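Local coordinates for protein glycerophosphodiester phosphodiesterase (Cytophaga hutchinsonii ATCC 33406, PDB 3CH0) that belongs to the glycerophosphodiester phosphodiesterase family, whose members are built on a TIM-barrel fold, at residues G201-Q206 against A215-D220; A231-G236 against G257-I262. All coordinates share one frame; numbering follows the deposited sequence.

In the fold
Contact 1 joins a helix to a strand, contact 2 a helix end to the turn that leads into a strand of the same barrel sheet. Their centres are about 10 Å apart. Contact 1 is buried. It sets helix 203-207 against strand 216-219 through carbon packing on an aromatic ring, with no hydrogen bond between its segments. Contact 2 lies at the surface. It ties the end of helix 226-234 to the turn before strand 260-263 through a histidine-carboxylate bond. The two are in series: contact 1 closes before contact 2 opens, and helix 226-234 follows strand 216-219. They also touch, with Leu203 CD2 3.5 Å from Ala231 CB.

Contact 1 of 2, residues G201-Q206 against A215-D220; sequences GTLKKQ and AVYSPD. With EDO (1,2-ethanediol), chain D; EDO (1,2-ethanediol), chain E.
Tyr217 reaches from strand 216-219 to Leu203 and Gln206 on the short helix 203-207. Strand 192-197, this helix and strand 216-219 form one beta-alpha-beta unit of the TIM barrel. Thr202 is the N-cap of the helix, and its OG1 accepts from Lys205 N. Val216 opens the second strand and pairs through its backbone with Leu193 and Tyr195 of the neighbouring parallel strand. Tyr217 then carries the contact. Its CG lies anti to the backbone N (chi1 -171°), which sends the ring toward the helix. Leu203 CD1 sits over one face of this ring, 3.6 Å from the centroid of Tyr217, in a CH-pi contact. The methyl is displaced toward the hydroxyl end, and Leu203 CD1 comes within 3.4 Å of Tyr217 CZ. Gln206 CB lies at the ring edge, near its plane. The Gln206 chain bends at chi2 (-63°), and its amide turns away to bond Lys209 and Thr199. Tyr217 OH ends against the aliphatic part of Gln206, a van der Waals contact 3.5 Å from Gln206 CG. Ser218 follows and bonds Ile240 O through its OG. Asp220 ends the segment at two 1,2-ethanediol molecules, probably from the crystallisation liquor. Asp220 OD2 accepts from O2 of the chain D molecule at 2.7 Å, and Asp220 OD1 from O2 of the chain E molecule at 2.9 Å.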
loop_
_atom_site.group_PDB
_atom_site.type_symbol
_atom_site.label_atom_id
_atom_site.label_comp_id
_atom_site.label_asym_id
_atom_site.label_seq_id
_atom_site.Cartn_x
_atom_site.Cartn_y
_atom_site.Cartn_z
ATOM N N GLY A 201 0.491 20.693 7.508
ATOM C CA GLY A 201 1.801 21.276 7.335
ATOM C C GLY A 201 2.036 21.800 5.948
ATOM O O GLY A 201 1.517 21.296 4.932
ATOM N N THR A 202 2.851 22.835 5.867
ATOM C CA THR A 202 3.338 23.244 4.561
ATOM C C THR A 202 4.192 22.140 3.921
ATOM O O THR A 202 4.776 21.291 4.633
ATOM C CB THR A 202 4.186 24.530 4.630
ATOM O OG1 THR A 202 5.377 24.266 5.371
ATOM C CG2 THR A 202 3.385 25.673 5.313
ATOM N N LEU A 203 4.272 22.162 2.604
ATOM C CA LEU A 203 5.118 21.217 1.906
ATOM C C LEU A 203 6.549 21.328 2.410
ATOM O O LEU A 203 7.211 20.329 2.617
ATOM C CB LEU A 203 5.047 21.384 0.388
ATOM C CG LEU A 203 5.943 20.544 -0.501
ATOM C CD1 LEU A 203 5.421 19.109 -0.433
ATOM C CD2 LEU A 203 5.951 21.009 -1.963
ATOM N N LYS A 204 7.043 22.566 2.586
ATOM C CA LYS A 204 8.403 22.769 3.072
ATOM C C LYS A 204 8.614 22.110 4.425
ATOM O O LYS A 204 9.615 21.447 4.632
ATOM C CB LYS A 204 8.675 24.268 3.192
ATOM C CG LYS A 204 10.037 24.609 3.752
ATOM C CD LYS A 204 10.322 26.145 3.663
ATOM C CE LYS A 204 11.641 26.530 4.403
ATOM N N LYS A 205 7.668 22.283 5.346
ATOM C CA LYS A 205 7.805 21.687 6.678
ATOM C C LYS A 205 7.668 20.132 6.677
ATOM O O LYS A 205 8.213 19.455 7.558
ATOM C CB LYS A 205 6.834 22.299 7.695
ATOM C CG LYS A 205 7.133 23.745 8.114
ATOM C CD LYS A 205 8.354 23.866 9.014
ATOM C CE LYS A 205 8.491 25.293 9.576
ATOM N NZ LYS A 205 7.221 25.785 10.212
ATOM N N GLN A 206 6.921 19.587 5.720
ATOM C CA GLN A 206 6.849 18.132 5.584
ATOM C C GLN A 206 8.191 17.622 5.030
ATOM O O GLN A 206 8.701 16.634 5.502
ATOM C CB GLN A 206 5.691 17.687 4.666
ATOM C CG GLN A 206 4.289 18.056 5.203
ATOM C CD GLN A 206 3.910 17.394 6.524
ATOM O OE1 GLN A 206 4.698 16.685 7.147
ATOM N NE2 GLN A 206 2.662 17.540 6.906
ATOM N N ALA A 215 11.415 10.079 -4.286
ATOM C CA ALA A 215 10.860 10.042 -5.621
ATOM C C ALA A 215 9.403 10.556 -5.758
ATOM O O ALA A 215 9.038 11.193 -6.772
ATOM C CB ALA A 215 10.944 8.636 -6.217
ATOM N N VAL A 216 8.595 10.191 -4.755
ATOM C CA VAL A 216 7.163 10.428 -4.794
ATOM C C VAL A 216 6.771 11.114 -3.500
ATOM O O VAL A 216 7.244 10.724 -2.436
ATOM C CB VAL A 216 6.375 9.121 -5.000
ATOM C CG1 VAL A 216 4.886 9.322 -4.918
ATOM C CG2 VAL A 216 6.750 8.464 -6.318
ATOM N N TYR A 217 5.928 12.142 -3.633
ATOM C CA TYR A 217 5.255 12.747 -2.522
ATOM C C TYR A 217 3.815 12.220 -2.582
ATOM O O TYR A 217 3.132 12.348 -3.610
ATOM C CB TYR A 217 5.288 14.274 -2.644
ATOM C CG TYR A 217 4.807 14.992 -1.434
ATOM C CD1 TYR A 217 5.577 15.059 -0.271
ATOM C CD2 TYR A 217 3.566 15.577 -1.427
ATOM C CE1 TYR A 217 5.138 15.692 0.868
ATOM C CE2 TYR A 217 3.127 16.210 -0.314
ATOM C CZ TYR A 217 3.921 16.306 0.840
ATOM O OH TYR A 217 3.515 16.932 2.009
ATOM N N SER A 218 3.349 11.619 -1.502
ATOM C CA SER A 218 2.079 10.869 -1.531
ATOM C C SER A 218 1.224 11.313 -0.330
ATOM O O SER A 218 1.188 10.633 0.700
ATOM C CB SER A 218 2.360 9.362 -1.522
ATOM O OG SER A 218 1.191 8.616 -1.736
ATOM N N PRO A 219 0.508 12.455 -0.463
ATOM C CA PRO A 219 -0.335 12.989 0.589
ATOM C C PRO A 219 -1.798 12.552 0.517
ATOM O O PRO A 219 -2.285 12.216 -0.548
ATOM C CB PRO A 219 -0.268 14.493 0.286
ATOM C CG PRO A 219 -0.293 14.512 -1.218
ATOM C CD PRO A 219 0.529 13.334 -1.649
ATOM N N ASP A 220 -2.435 12.559 1.689
ATOM C CA ASP A 220 -3.895 12.492 1.783
ATOM C C ASP A 220 -4.446 13.531 0.813
ATOM O O ASP A 220 -3.993 14.708 0.800
ATOM C CB ASP A 220 -4.252 12.805 3.220
ATOM C CG ASP A 220 -5.705 12.602 3.550
ATOM O OD1 ASP A 220 -6.542 12.967 2.759
ATOM O OD2 ASP A 220 -6.000 12.183 4.688
HETATM C C1 EDO D . -5.448 15.124 6.435
HETATM O O1 EDO D . -4.854 15.722 7.600
HETATM C C2 EDO D . -6.761 14.472 6.811
HETATM O O2 EDO D . -7.557 14.078 5.711
HETATM C C1 EDO E . -8.398 10.401 1.613
HETATM O O1 EDO E . -8.375 9.017 1.900
HETATM C C2 EDO E . -9.415 11.132 2.494
HETATM O O2 EDO E . -8.836 11.515 3.740
#

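Contact 2 of 2, residues A231-G236 against G257-I262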
loop_
_atom_site.group_PDB
_atom_site.type_symbol
_atom_site.label_atom_id
_atom_site.label_comp_id
_atom_site.label_asym_id
_atom_site.label_seq_id
_atom_site.Cartn_x
_atom_site.Cartn_y
_atom_site.Cartn_z
ATOM N N ALA A 231 5.312 22.949 -6.695
ATOM C CA ALA A 231 6.528 22.969 -5.900
ATOM C C ALA A 231 7.236 21.607 -5.886
ATOM O O ALA A 231 8.462 21.499 -5.999
ATOM C CB ALA A 231 6.265 23.489 -4.477
ATOM N N ALA A 232 6.441 20.550 -5.721
ATOM C CA ALA A 232 6.983 19.191 -5.695
ATOM C C ALA A 232 7.608 18.855 -7.042
ATOM O O ALA A 232 8.715 18.312 -7.069
ATOM C CB ALA A 232 5.862 18.172 -5.307
ATOM N N HIS A 233 6.930 19.217 -8.136
ATOM C CA HIS A 233 7.446 19.023 -9.481
ATOM C C HIS A 233 8.793 19.730 -9.696
ATOM O O HIS A 233 9.687 19.165 -10.300
ATOM C CB HIS A 233 6.438 19.487 -10.517
ATOM C CG HIS A 233 5.301 18.530 -10.693
ATOM N ND1 HIS A 233 4.139 18.839 -11.379
ATOM C CD2 HIS A 233 5.173 17.237 -10.286
ATOM C CE1 HIS A 233 3.347 17.781 -11.372
ATOM N NE2 HIS A 233 3.943 16.805 -10.705
ATOM N N LYS A 234 8.939 20.927 -9.156
ATOM C CA LYS A 234 10.188 21.694 -9.305
ATOM C C LYS A 234 11.352 21.064 -8.553
ATOM O O LYS A 234 12.525 21.347 -8.850
ATOM C CB LYS A 234 9.970 23.121 -8.827
ATOM C CG LYS A 234 8.984 23.876 -9.675
ATOM C CD LYS A 234 9.627 24.993 -10.462
ATOM C CE LYS A 234 8.560 25.832 -11.171
ATOM N NZ LYS A 234 7.435 26.252 -10.261
ATOM N N LEU A 235 11.033 20.238 -7.560
ATOM C CA LEU A 235 12.034 19.403 -6.869
ATOM C C LEU A 235 12.266 18.047 -7.532
ATOM O O LEU A 235 13.098 17.252 -7.072
ATOM C CB LEU A 235 11.632 19.212 -5.396
ATOM C CG LEU A 235 11.689 20.439 -4.476
ATOM C CD1 LEU A 235 10.939 20.163 -3.168
ATOM C CD2 LEU A 235 13.176 20.871 -4.217
ATOM N N GLY A 236 11.526 17.759 -8.587
ATOM C CA GLY A 236 11.710 16.527 -9.315
ATOM C C GLY A 236 10.889 15.362 -8.743
ATOM O O GLY A 236 11.054 14.227 -9.169
ATOM N N GLY A 257 -2.629 18.583 -12.033
ATOM C CA GLY A 257 -1.280 18.130 -12.338
ATOM C C GLY A 257 -0.692 16.929 -11.608
ATOM O O GLY A 257 0.506 16.665 -11.733
ATOM N N VAL A 258 -1.516 16.162 -10.877
ATOM C CA VAL A 258 -0.952 14.972 -10.239
ATOM C C VAL A 258 -0.442 13.957 -11.267
ATOM O O VAL A 258 -0.865 13.900 -12.424
ATOM C CB VAL A 258 -1.936 14.284 -9.286
ATOM C CG1 VAL A 258 -2.408 15.279 -8.183
ATOM C CG2 VAL A 258 -3.116 13.597 -9.987
ATOM N N ASP A 259 0.481 13.114 -10.771
ATOM C CA ASP A 259 1.161 12.097 -11.571
ATOM C C ASP A 259 0.611 10.690 -11.484
ATOM O O ASP A 259 1.043 9.789 -12.208
ATOM C CB ASP A 259 2.646 12.071 -11.184
ATOM C CG ASP A 259 3.290 13.448 -11.355
ATOM O OD1 ASP A 259 3.586 13.762 -12.525
ATOM O OD2 ASP A 259 3.414 14.196 -10.372
ATOM N N GLY A 260 -0.377 10.518 -10.618
ATOM C CA GLY A 260 -0.979 9.224 -10.377
ATOM C C GLY A 260 -2.085 9.359 -9.360
ATOM O O GLY A 260 -2.253 10.389 -8.738
ATOM N N ILE A 261 -2.736 8.223 -9.150
ATOM C CA ILE A 261 -3.848 8.111 -8.189
ATOM C C ILE A 261 -3.805 6.758 -7.544
ATOM O O ILE A 261 -3.627 5.758 -8.219
ATOM C CB ILE A 261 -5.218 8.259 -8.875
ATOM C CG1 ILE A 261 -5.386 9.712 -9.331
ATOM C CG2 ILE A 261 -6.435 7.793 -7.974
ATOM C CD1 ILE A 261 -5.766 10.712 -8.252
ATOM N N ILE A 262 -3.965 6.765 -6.217
ATOM C CA ILE A 262 -4.197 5.565 -5.437
ATOM C C ILE A 262 -5.712 5.512 -5.168
ATOM O O ILE A 262 -6.237 6.381 -4.502
ATOM C CB ILE A 262 -3.306 5.552 -4.165
ATOM C CG1 ILE A 262 -1.817 5.538 -4.519
ATOM C CG2 ILE A 262 -3.783 4.409 -3.153
ATOM C CD1 ILE A 262 -0.968 6.107 -3.420
#
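His233 and Gly257 have the nearest CA atoms of the two segments, 9.2 Å apart, and each lies close to a helix C-terminus that ends in a Schellman motif. The first helix is 226-234, closed by Gly236. The second is 247-256, closed by Gly257, and the chain then runs through a short turn into strand 260-263 of the TIM barrel. Both glycines have positive phi. In the first motif, Gly236 N bonds His233 O at 2.9 Å.

The side-chain contact is a histidine-carboxylate hydrogen bond. His233 and Asp259 reach toward each other from opposite directions. His233 CG lies anti to its carbonyl carbon (chi1 -76°), and this carries the imidazole across to the turn. His233 NE2 donates to Asp259 OD2 at 2.7 Å. The bond is fairly straight, with an angle of 161° at the hydrogen. OD2 lies near the plane of the imidazole and accepts the N-H through its syn lone pair, on the side of OD1. The carboxylate plane is turned steeply against the ring, 68° away from it. OD2 also accepts from Val239 N, so two donors grip this oxygen. Asp259 thereby connects the helix end to strand 238-239 as well. Its negative charge would probably favour a protonated imidazole.

Ile261, within the strand, packs on Ile250 and Leu253 of helix 247-256. That helix is the one Gly257 closes, so the turn carrying Asp259 lies between the helix and the strand it packs against. The imidazole has a second neighbour at its edge, also in the ring plane: His233 CE1 lies 3.1 Å from Gly257 O.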